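Local coordinates for protein phosphoribosylaminoimidazole-succinocarboxamide synthase (Thermotoga maritima, PDB 1KUT) that catalyses the ATP-dependent joining of L-aspartate to carboxyaminoimidazole ribonucleotide, a step of de novo purine biosynthesis that yields SAICAR, ADP and phosphate, at residues L18-T26 and V35-A44; L50-I59 and K150-R161. All coordinates share one frame; numbering follows the deposited sequence.

Contact 1 (L18-T26 and V35-A44)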
loop_
_atom_site.group_PDB
_atom_site.type_symbol
_atom_site.label_atom_id
_atom_site.label_comp_id
_atom_site.label_asym_id
_atom_site.label_seq_id
_atom_site.Cartn_x
_atom_site.Cartn_y
_atom_site.Cartn_z
ATOM N N LEU B 18 -4.802 -32.090 -4.628
ATOM C CA LEU B 18 -3.430 -32.517 -4.386
ATOM C C LEU B 18 -2.513 -31.349 -4.727
ATOM O O LEU B 18 -2.733 -30.632 -5.700
ATOM C CB LEU B 18 -3.066 -33.743 -5.243
ATOM C CG LEU B 18 -3.648 -35.114 -4.880
ATOM C CD1 LEU B 18 -3.105 -36.150 -5.854
ATOM C CD2 LEU B 18 -3.279 -35.493 -3.444
ATOM N N LEU B 19 -1.491 -31.154 -3.911
ATOM C CA LEU B 19 -0.555 -30.073 -4.137
ATOM C C LEU B 19 0.839 -30.678 -4.216
ATOM O O LEU B 19 1.399 -31.141 -3.206
ATOM C CB LEU B 19 -0.649 -29.060 -2.992
ATOM C CG LEU B 19 0.252 -27.821 -3.028
ATOM C CD1 LEU B 19 0.009 -27.027 -4.303
ATOM C CD2 LEU B 19 -0.053 -26.958 -1.800
ATOM N N GLU B 20 1.388 -30.702 -5.423
ATOM C CA GLU B 20 2.717 -31.254 -5.619
ATOM C C GLU B 20 3.766 -30.166 -5.663
ATOM O O GLU B 20 3.669 -29.222 -6.441
ATOM C CB GLU B 20 2.791 -32.050 -6.912
ATOM C CG GLU B 20 4.176 -32.581 -7.179
ATOM C CD GLU B 20 4.244 -33.372 -8.455
ATOM O OE1 GLU B 20 5.354 -33.831 -8.810
ATOM O OE2 GLU B 20 3.183 -33.535 -9.105
ATOM N N PHE B 21 4.785 -30.317 -4.834
ATOM C CA PHE B 21 5.839 -29.328 -4.794
ATOM C C PHE B 21 6.905 -29.640 -5.831
ATOM O O PHE B 21 7.381 -30.763 -5.913
ATOM C CB PHE B 21 6.436 -29.277 -3.385
ATOM C CG PHE B 21 5.539 -28.602 -2.370
ATOM C CD1 PHE B 21 4.252 -29.078 -2.134
ATOM C CD2 PHE B 21 5.976 -27.482 -1.667
ATOM C CE1 PHE B 21 3.418 -28.448 -1.214
ATOM C CE2 PHE B 21 5.146 -26.854 -0.750
ATOM C CZ PHE B 21 3.868 -27.336 -0.524
ATOM N N LYS B 22 7.249 -28.641 -6.639
ATOM C CA LYS B 22 8.271 -28.799 -7.667
ATOM C C LYS B 22 9.643 -28.477 -7.078
ATOM O O LYS B 22 9.743 -28.079 -5.918
ATOM C CB LYS B 22 7.983 -27.882 -8.859
ATOM C CG LYS B 22 6.768 -28.301 -9.687
ATOM C CD LYS B 22 6.616 -27.449 -10.949
ATOM C CE LYS B 22 6.201 -26.019 -10.620
ATOM N NZ LYS B 22 6.032 -25.181 -11.861
ATOM N N ASP B 23 10.695 -28.641 -7.877
ATOM C CA ASP B 23 12.059 -28.382 -7.412
ATOM C C ASP B 23 12.638 -27.063 -7.927
ATOM O O ASP B 23 13.819 -26.779 -7.719
ATOM C CB ASP B 23 12.973 -29.532 -7.837
ATOM C CG ASP B 23 12.505 -30.872 -7.317
ATOM O OD1 ASP B 23 12.880 -31.901 -7.909
ATOM O OD2 ASP B 23 11.770 -30.904 -6.311
ATOM N N ASP B 24 11.800 -26.267 -8.586
ATOM C CA ASP B 24 12.199 -24.974 -9.154
ATOM C C ASP B 24 12.577 -23.906 -8.117
ATOM O O ASP B 24 12.330 -24.062 -6.918
ATOM C CB ASP B 24 11.063 -24.420 -10.019
ATOM C CG ASP B 24 10.516 -25.445 -11.000
ATOM O OD1 ASP B 24 9.477 -25.160 -11.638
ATOM O OD2 ASP B 24 11.121 -26.532 -11.137
ATOM N N ILE B 25 13.169 -22.812 -8.599
ATOM C CA ILE B 25 13.562 -21.686 -7.746
ATOM C C ILE B 25 13.212 -20.384 -8.465
ATOM O O ILE B 25 12.952 -20.390 -9.669
ATOM C CB ILE B 25 15.078 -21.675 -7.466
ATOM C CG1 ILE B 25 15.524 -23.035 -6.916
ATOM C CG2 ILE B 25 15.411 -20.551 -6.474
ATOM C CD1 ILE B 25 14.900 -23.403 -5.576
ATOM N N THR B 26 13.204 -19.273 -7.729
ATOM C CA THR B 26 12.897 -17.963 -8.310
ATOM C C THR B 26 13.883 -16.896 -7.823
ATOM O O THR B 26 14.744 -17.234 -6.980
ATOM C CB THR B 26 11.466 -17.509 -7.950
ATOM O OG1 THR B 26 11.335 -17.424 -6.526
ATOM C CG2 THR B 26 10.438 -18.494 -8.498
ATOM N N VAL B 35 16.733 -24.978 -10.639
ATOM C CA VAL B 35 16.035 -26.159 -10.147
ATOM C C VAL B 35 16.932 -27.101 -9.335
ATOM O O VAL B 35 17.646 -27.944 -9.893
ATOM C CB VAL B 35 15.387 -26.925 -11.336
ATOM C CG1 VAL B 35 16.387 -27.058 -12.464
ATOM C CG2 VAL B 35 14.898 -28.302 -10.892
ATOM N N LEU B 36 16.895 -26.936 -8.011
ATOM C CA LEU B 36 17.676 -27.772 -7.096
ATOM C C LEU B 36 16.966 -29.105 -6.922
ATOM O O LEU B 36 15.736 -29.155 -6.814
ATOM C CB LEU B 36 17.816 -27.108 -5.722
ATOM C CG LEU B 36 18.643 -25.824 -5.583
ATOM C CD1 LEU B 36 18.358 -25.203 -4.220
ATOM C CD2 LEU B 36 20.143 -26.115 -5.748
ATOM N N THR B 37 17.752 -30.178 -6.873
ATOM C CA THR B 37 17.222 -31.530 -6.724
ATOM C C THR B 37 16.688 -31.860 -5.328
ATOM O O THR B 37 17.371 -31.650 -4.324
ATOM C CB THR B 37 18.302 -32.577 -7.088
ATOM O OG1 THR B 37 17.818 -33.894 -6.796
ATOM C CG2 THR B 37 19.586 -32.322 -6.299
ATOM N N GLY B 38 15.462 -32.381 -5.280
ATOM C CA GLY B 38 14.851 -32.768 -4.016
ATOM C C GLY B 38 14.365 -31.635 -3.134
ATOM O O GLY B 38 13.996 -31.850 -1.987
ATOM N N LYS B 39 14.358 -30.426 -3.674
ATOM C CA LYS B 39 13.915 -29.254 -2.937
ATOM C C LYS B 39 12.376 -29.250 -2.714
ATOM O O LYS B 39 11.884 -28.737 -1.701
ATOM C CB LYS B 39 14.396 -28.014 -3.699
ATOM C CG LYS B 39 13.957 -26.669 -3.158
ATOM C CD LYS B 39 12.699 -26.213 -3.849
ATOM C CE LYS B 39 12.408 -24.764 -3.553
ATOM N NZ LYS B 39 11.146 -24.358 -4.218
ATOM N N GLY B 40 11.628 -29.847 -3.643
ATOM C CA GLY B 40 10.180 -29.900 -3.513
ATOM C C GLY B 40 9.744 -30.771 -2.346
ATOM O O GLY B 40 8.809 -30.433 -1.617
ATOM N N SER B 41 10.429 -31.896 -2.165
ATOM C CA SER B 41 10.136 -32.835 -1.084
ATOM C C SER B 41 10.408 -32.182 0.263
ATOM O O SER B 41 9.686 -32.393 1.237
ATOM C CB SER B 41 11.018 -34.070 -1.240
ATOM O OG SER B 41 11.052 -34.468 -2.607
ATOM N N ILE B 42 11.468 -31.385 0.299
ATOM C CA ILE B 42 11.881 -30.680 1.501
ATOM C C ILE B 42 10.808 -29.679 1.920
ATOM O O ILE B 42 10.388 -29.660 3.071
ATOM C CB ILE B 42 13.241 -29.951 1.252
ATOM C CG1 ILE B 42 14.389 -30.947 1.453
ATOM C CG2 ILE B 42 13.381 -28.736 2.151
ATOM C CD1 ILE B 42 15.768 -30.377 1.198
ATOM N N CYS B 43 10.356 -28.865 0.973
ATOM C CA CYS B 43 9.347 -27.855 1.267
ATOM C C CYS B 43 7.986 -28.474 1.601
ATOM O O CYS B 43 7.291 -28.011 2.505
ATOM C CB CYS B 43 9.238 -26.874 0.090
ATOM S SG CYS B 43 10.691 -25.740 -0.059
ATOM N N ALA B 44 7.616 -29.531 0.888
ATOM C CA ALA B 44 6.350 -30.198 1.139
ATOM C C ALA B 44 6.321 -30.659 2.585
ATOM O O ALA B 44 5.362 -30.394 3.311
ATOM C CB ALA B 44 6.176 -31.400 0.195
HETATM O O HOH W 1 11.687 -33.105 -4.831
#
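D23 OD2 is held by three partners: G40 N, a water and R70. G40 N in the first turn of helix 39-55 donates to D23 OD2 at 2.9 Å, with an N-H...O angle of 144°. This donor sits on the anti side of the carboxylate, 29° out of its plane. The water donates to the same oxygen and also hydrogen-bonds to S41 OG, and R70 adds a salt bridge. The partial positive charge of the helix N terminus and the arginine would probably both favour the ionised carboxylate. The absence of a side chain at G40 allows the close approach: K22 O lies 3.0 Å from G40 CA. K39, just before G40, reaches toward the D24-I25 part of the loop, with CG anti to its backbone N (chi1 176°) and the chain bent at chi2. K39 NZ donates to D24 O at 3.0 Å, almost in line with the C=O bond, and has a salt bridge to D190 as well. Its CE packs tightly on I25 CD1, at 3.5 Å. At the strand end, the F21 ring turns one face to A44. A44 CA stands 3.8 Å from the ring centroid, a CH-pi contact over the face, while C43 CB approaches the ring obliquely. D24 and V35 form a single backbone bridge. G38 is the N-cap, and the whole is a strand-loop-helix connection in which a loop carboxylate meets the helix N terminus.

Contact 2 (L50-I59 and K150-R161)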
loop_
_atom_site.group_PDB
_atom_site.type_symbol
_atom_site.label_atom_id
_atom_site.label_comp_id
_atom_site.label_asym_id
_atom_site.label_seq_id
_atom_site.Cartn_x
_atom_site.Cartn_y
_atom_site.Cartn_z
ATOM N N LEU B 50 4.870 -27.738 9.880
ATOM C CA LEU B 50 4.418 -26.452 10.382
ATOM C C LEU B 50 2.874 -26.336 10.433
ATOM O O LEU B 50 2.313 -25.989 11.471
ATOM C CB LEU B 50 5.025 -25.331 9.531
ATOM C CG LEU B 50 6.401 -24.742 9.906
ATOM C CD1 LEU B 50 7.086 -25.547 11.014
ATOM C CD2 LEU B 50 7.273 -24.644 8.658
HETATM N N MSE B 51 2.188 -26.648 9.336
HETATM C CA MSE B 51 0.720 -26.544 9.290
HETATM C C MSE B 51 -0.016 -27.476 10.245
HETATM O O MSE B 51 -1.108 -27.149 10.729
HETATM C CB MSE B 51 0.212 -26.790 7.875
HETATM C CG MSE B 51 0.640 -25.734 6.895
HETATM SE SE MSE B 51 -0.532 -25.787 5.370
HETATM C CE MSE B 51 -0.093 -27.496 4.643
ATOM N N LYS B 52 0.577 -28.640 10.498
ATOM C CA LYS B 52 0.013 -29.612 11.433
ATOM C C LYS B 52 0.059 -28.961 12.824
ATOM O O LYS B 52 -0.923 -28.964 13.570
ATOM C CB LYS B 52 0.857 -30.892 11.418
ATOM C CG LYS B 52 0.315 -32.027 12.273
ATOM C CD LYS B 52 -1.014 -32.543 11.725
ATOM C CE LYS B 52 -1.545 -33.708 12.558
ATOM N NZ LYS B 52 -2.982 -33.995 12.244
ATOM N N TYR B 53 1.210 -28.385 13.151
ATOM C CA TYR B 53 1.415 -27.698 14.426
ATOM C C TYR B 53 0.375 -26.595 14.627
ATOM O O TYR B 53 -0.163 -26.420 15.715
ATOM C CB TYR B 53 2.815 -27.085 14.435
ATOM C CG TYR B 53 3.086 -26.091 15.538
ATOM C CD1 TYR B 53 3.303 -26.510 16.854
ATOM C CD2 TYR B 53 3.176 -24.728 15.253
ATOM C CE1 TYR B 53 3.614 -25.587 17.866
ATOM C CE2 TYR B 53 3.477 -23.804 16.242
ATOM C CZ TYR B 53 3.699 -24.236 17.549
ATOM O OH TYR B 53 4.008 -23.304 18.524
ATOM N N LEU B 54 0.132 -25.841 13.563
ATOM C CA LEU B 54 -0.822 -24.742 13.549
ATOM C C LEU B 54 -2.271 -25.223 13.712
ATOM O O LEU B 54 -3.036 -24.668 14.513
ATOM C CB LEU B 54 -0.688 -23.988 12.222
ATOM C CG LEU B 54 0.161 -22.711 12.097
ATOM C CD1 LEU B 54 1.336 -22.748 13.044
ATOM C CD2 LEU B 54 0.610 -22.560 10.638
ATOM N N SER B 55 -2.636 -26.250 12.944
ATOM C CA SER B 55 -3.987 -26.809 12.967
ATOM C C SER B 55 -4.381 -27.433 14.305
ATOM O O SER B 55 -5.521 -27.290 14.749
ATOM C CB SER B 55 -4.149 -27.855 11.862
ATOM O OG SER B 55 -3.957 -27.272 10.584
ATOM N N GLU B 56 -3.467 -28.146 14.953
ATOM C CA GLU B 56 -3.848 -28.711 16.234
ATOM C C GLU B 56 -4.045 -27.587 17.233
ATOM O O GLU B 56 -4.488 -27.814 18.347
ATOM C CB GLU B 56 -2.821 -29.733 16.740
ATOM C CG GLU B 56 -1.410 -29.535 16.268
ATOM C CD GLU B 56 -0.490 -30.657 16.738
ATOM O OE1 GLU B 56 -0.818 -31.845 16.492
ATOM O OE2 GLU B 56 0.561 -30.348 17.348
ATOM N N LYS B 57 -3.745 -26.360 16.818
ATOM C CA LYS B 57 -3.932 -25.212 17.700
ATOM C C LYS B 57 -5.249 -24.497 17.407
ATOM O O LYS B 57 -5.620 -23.569 18.117
ATOM C CB LYS B 57 -2.768 -24.232 17.564
ATOM C CG LYS B 57 -1.411 -24.855 17.900
ATOM C CD LYS B 57 -0.273 -23.866 17.701
ATOM C CE LYS B 57 -0.289 -22.810 18.785
ATOM N NZ LYS B 57 -0.015 -23.412 20.124
ATOM N N GLY B 58 -5.955 -24.931 16.363
ATOM C CA GLY B 58 -7.234 -24.313 16.031
ATOM C C GLY B 58 -7.213 -23.508 14.748
ATOM O O GLY B 58 -8.240 -23.274 14.106
ATOM N N ILE B 59 -6.021 -23.066 14.382
ATOM C CA ILE B 59 -5.843 -22.291 13.177
ATOM C C ILE B 59 -6.241 -23.193 12.024
ATOM O O ILE B 59 -5.785 -24.337 11.932
ATOM C CB ILE B 59 -4.374 -21.848 13.079
ATOM C CG1 ILE B 59 -4.102 -20.842 14.204
ATOM C CG2 ILE B 59 -4.071 -21.287 11.689
ATOM C CD1 ILE B 59 -2.640 -20.529 14.467
ATOM N N LYS B 150 -1.687 -14.117 14.296
ATOM C CA LYS B 150 -1.803 -15.275 15.179
ATOM C C LYS B 150 -0.786 -16.341 14.746
ATOM O O LYS B 150 0.048 -16.790 15.533
ATOM C CB LYS B 150 -3.209 -15.862 15.079
ATOM C CG LYS B 150 -3.437 -17.103 15.935
ATOM C CD LYS B 150 -4.172 -16.762 17.214
ATOM C CE LYS B 150 -5.476 -16.071 16.873
ATOM N NZ LYS B 150 -6.165 -16.844 15.793
ATOM N N ILE B 151 -0.876 -16.736 13.484
ATOM C CA ILE B 151 0.011 -17.743 12.922
ATOM C C ILE B 151 1.466 -17.327 13.057
ATOM O O ILE B 151 2.318 -18.122 13.436
ATOM C CB ILE B 151 -0.294 -17.962 11.424
ATOM C CG1 ILE B 151 -1.666 -18.604 11.255
ATOM C CG2 ILE B 151 0.772 -18.845 10.785
ATOM C CD1 ILE B 151 -2.132 -18.633 9.807
ATOM N N THR B 152 1.741 -16.071 12.743
ATOM C CA THR B 152 3.093 -15.541 12.805
ATOM C C THR B 152 3.675 -15.659 14.197
ATOM O O THR B 152 4.824 -16.072 14.354
ATOM C CB THR B 152 3.111 -14.079 12.350
ATOM O OG1 THR B 152 2.580 -14.008 11.026
ATOM C CG2 THR B 152 4.521 -13.525 12.349
ATOM N N LEU B 153 2.893 -15.300 15.209
ATOM C CA LEU B 153 3.366 -15.413 16.580
ATOM C C LEU B 153 3.518 -16.894 16.988
ATOM O O LEU B 153 4.509 -17.279 17.610
ATOM C CB LEU B 153 2.404 -14.675 17.526
ATOM C CG LEU B 153 2.741 -13.205 17.851
ATOM C CD1 LEU B 153 3.796 -12.633 16.877
ATOM C CD2 LEU B 153 1.455 -12.384 17.811
ATOM N N ALA B 154 2.547 -17.722 16.627
ATOM C CA ALA B 154 2.622 -19.147 16.949
ATOM C C ALA B 154 3.884 -19.751 16.349
ATOM O O ALA B 154 4.559 -20.555 16.995
ATOM C CB ALA B 154 1.411 -19.869 16.405
ATOM N N LEU B 155 4.200 -19.362 15.111
ATOM C CA LEU B 155 5.384 -19.872 14.418
ATOM C C LEU B 155 6.651 -19.291 15.018
ATOM O O LEU B 155 7.691 -19.955 15.083
ATOM C CB LEU B 155 5.328 -19.539 12.922
ATOM C CG LEU B 155 4.379 -20.368 12.071
ATOM C CD1 LEU B 155 4.497 -19.957 10.608
ATOM C CD2 LEU B 155 4.736 -21.843 12.242
ATOM N N LYS B 156 6.561 -18.041 15.446
ATOM C CA LYS B 156 7.696 -17.375 16.063
ATOM C C LYS B 156 8.113 -18.115 17.340
ATOM O O LYS B 156 9.300 -18.294 17.610
ATOM C CB LYS B 156 7.323 -15.932 16.399
ATOM C CG LYS B 156 8.258 -15.281 17.415
ATOM C CD LYS B 156 7.714 -13.958 17.932
ATOM C CE LYS B 156 8.570 -13.460 19.084
ATOM N NZ LYS B 156 8.642 -14.520 20.142
ATOM N N GLU B 157 7.132 -18.538 18.126
ATOM C CA GLU B 157 7.408 -19.248 19.377
ATOM C C GLU B 157 7.939 -20.645 19.087
ATOM O O GLU B 157 8.702 -21.226 19.872
ATOM C CB GLU B 157 6.130 -19.323 20.216
ATOM C CG GLU B 157 5.533 -17.953 20.469
ATOM C CD GLU B 157 4.059 -18.007 20.836
ATOM O OE1 GLU B 157 3.299 -18.713 20.131
ATOM O OE2 GLU B 157 3.657 -17.337 21.817
ATOM N N PHE B 158 7.531 -21.170 17.942
ATOM C CA PHE B 158 7.950 -22.483 17.490
ATOM C C PHE B 158 9.463 -22.519 17.251
ATOM O O PHE B 158 10.180 -23.302 17.881
ATOM C CB PHE B 158 7.227 -22.826 16.192
ATOM C CG PHE B 158 7.520 -24.196 15.690
ATOM C CD1 PHE B 158 6.895 -25.302 16.256
ATOM C CD2 PHE B 158 8.443 -24.390 14.669
ATOM C CE1 PHE B 158 7.184 -26.590 15.807
ATOM C CE2 PHE B 158 8.745 -25.668 14.213
ATOM C CZ PHE B 158 8.114 -26.773 14.782
ATOM N N PHE B 159 9.939 -21.673 16.339
ATOM C CA PHE B 159 11.364 -21.610 15.999
ATOM C C PHE B 159 12.199 -21.097 17.155
ATOM O O PHE B 159 13.413 -21.314 17.214
ATOM C CB PHE B 159 11.581 -20.701 14.791
ATOM C CG PHE B 159 10.949 -21.210 13.543
ATOM C CD1 PHE B 159 11.379 -22.402 12.971
ATOM C CD2 PHE B 159 9.898 -20.514 12.948
ATOM C CE1 PHE B 159 10.769 -22.903 11.818
ATOM C CE2 PHE B 159 9.281 -21.004 11.798
ATOM C CZ PHE B 159 9.718 -22.201 11.231
ATOM N N GLU B 160 11.531 -20.402 18.066
ATOM C CA GLU B 160 12.156 -19.833 19.245
ATOM C C GLU B 160 12.814 -20.953 20.059
ATOM O O GLU B 160 13.923 -20.802 20.578
ATOM C CB GLU B 160 11.072 -19.129 20.060
ATOM C CG GLU B 160 11.565 -18.201 21.145
ATOM C CD GLU B 160 10.441 -17.364 21.742
ATOM O OE1 GLU B 160 9.522 -17.952 22.368
ATOM O OE2 GLU B 160 10.482 -16.119 21.574
ATOM N N ARG B 161 12.130 -22.089 20.152
ATOM C CA ARG B 161 12.653 -23.221 20.903
ATOM C C ARG B 161 14.036 -23.633 20.404
ATOM O O ARG B 161 14.809 -24.240 21.145
ATOM C CB ARG B 161 11.726 -24.424 20.784
ATOM C CG ARG B 161 10.329 -24.244 21.320
ATOM C CD ARG B 161 9.597 -25.567 21.154
ATOM N NE ARG B 161 8.146 -25.444 21.208
ATOM C CZ ARG B 161 7.312 -26.421 20.863
ATOM N NH1 ARG B 161 7.800 -27.585 20.443
ATOM N NH2 ARG B 161 5.997 -26.236 20.923
#
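L50 reaches the second helix with CD1, which lies 3.6 Å from F158 CE2. The two side chains cross at about a right angle. L50 CG also meets L155 CD2. One turn on, Y53 extends with CG anti to the backbone N (chi1 167°), which carries its ring across to A154 and F158. Y53 OH donates to A154 O at 3.2 Å, tilted from the carbonyl plane. F158 N reaches A154 O from the opposite face of that plane, so this helix carbonyl serves two donors. The F158 edge points at the Y53 face in an edge-to-face pair, with F158 CD1 above the centre of the Y53 ring; the centroids are 4.6 Å apart and the planes meet at 54°. These residues belong to a packed helix pair, 39-55 against 138-160; the axes of segments 50-55 and 150-160 pass 10.7 Å apart at 115°. L54 works with both branches: L54 CD1 touches L155 CD2 at 3.6 Å, and L54 CD2 touches I151 CG2 at 3.7 Å. K57 CD lies over the other face of Y53, toward the rim, and K57 CE rests near A154 CB. G58, at positive phi, closes the helix in a Schellman motif and turns the chain toward I59. There I59 CG2 packs on I151 CG1 at 3.6 Å, while the I59 and K150 side chains pass in opposite directions, I59 CD1 near K150 CG.

Overall arrangement
From the N terminus, the chain passes through the first strands of the five-stranded antiparallel sheet. Contact 1 then closes a short loop between strand 16-21 and the start of helix 39-55. Residues 27-31 of that loop are not modelled. The same helix carries the chain on to contact 2, where its last turns meet helix 138-160. Contact 2 closes a much longer excursion of 90 residues, which includes the rest of the first sheet and part of the six-stranded one. The contacts follow in series, neither nested nor crossing, with centres 22 Å apart. Helix 39-55 thus links the N-terminal sheet to helix 138-160, which packs on strand 164-175 of the six-stranded sheet.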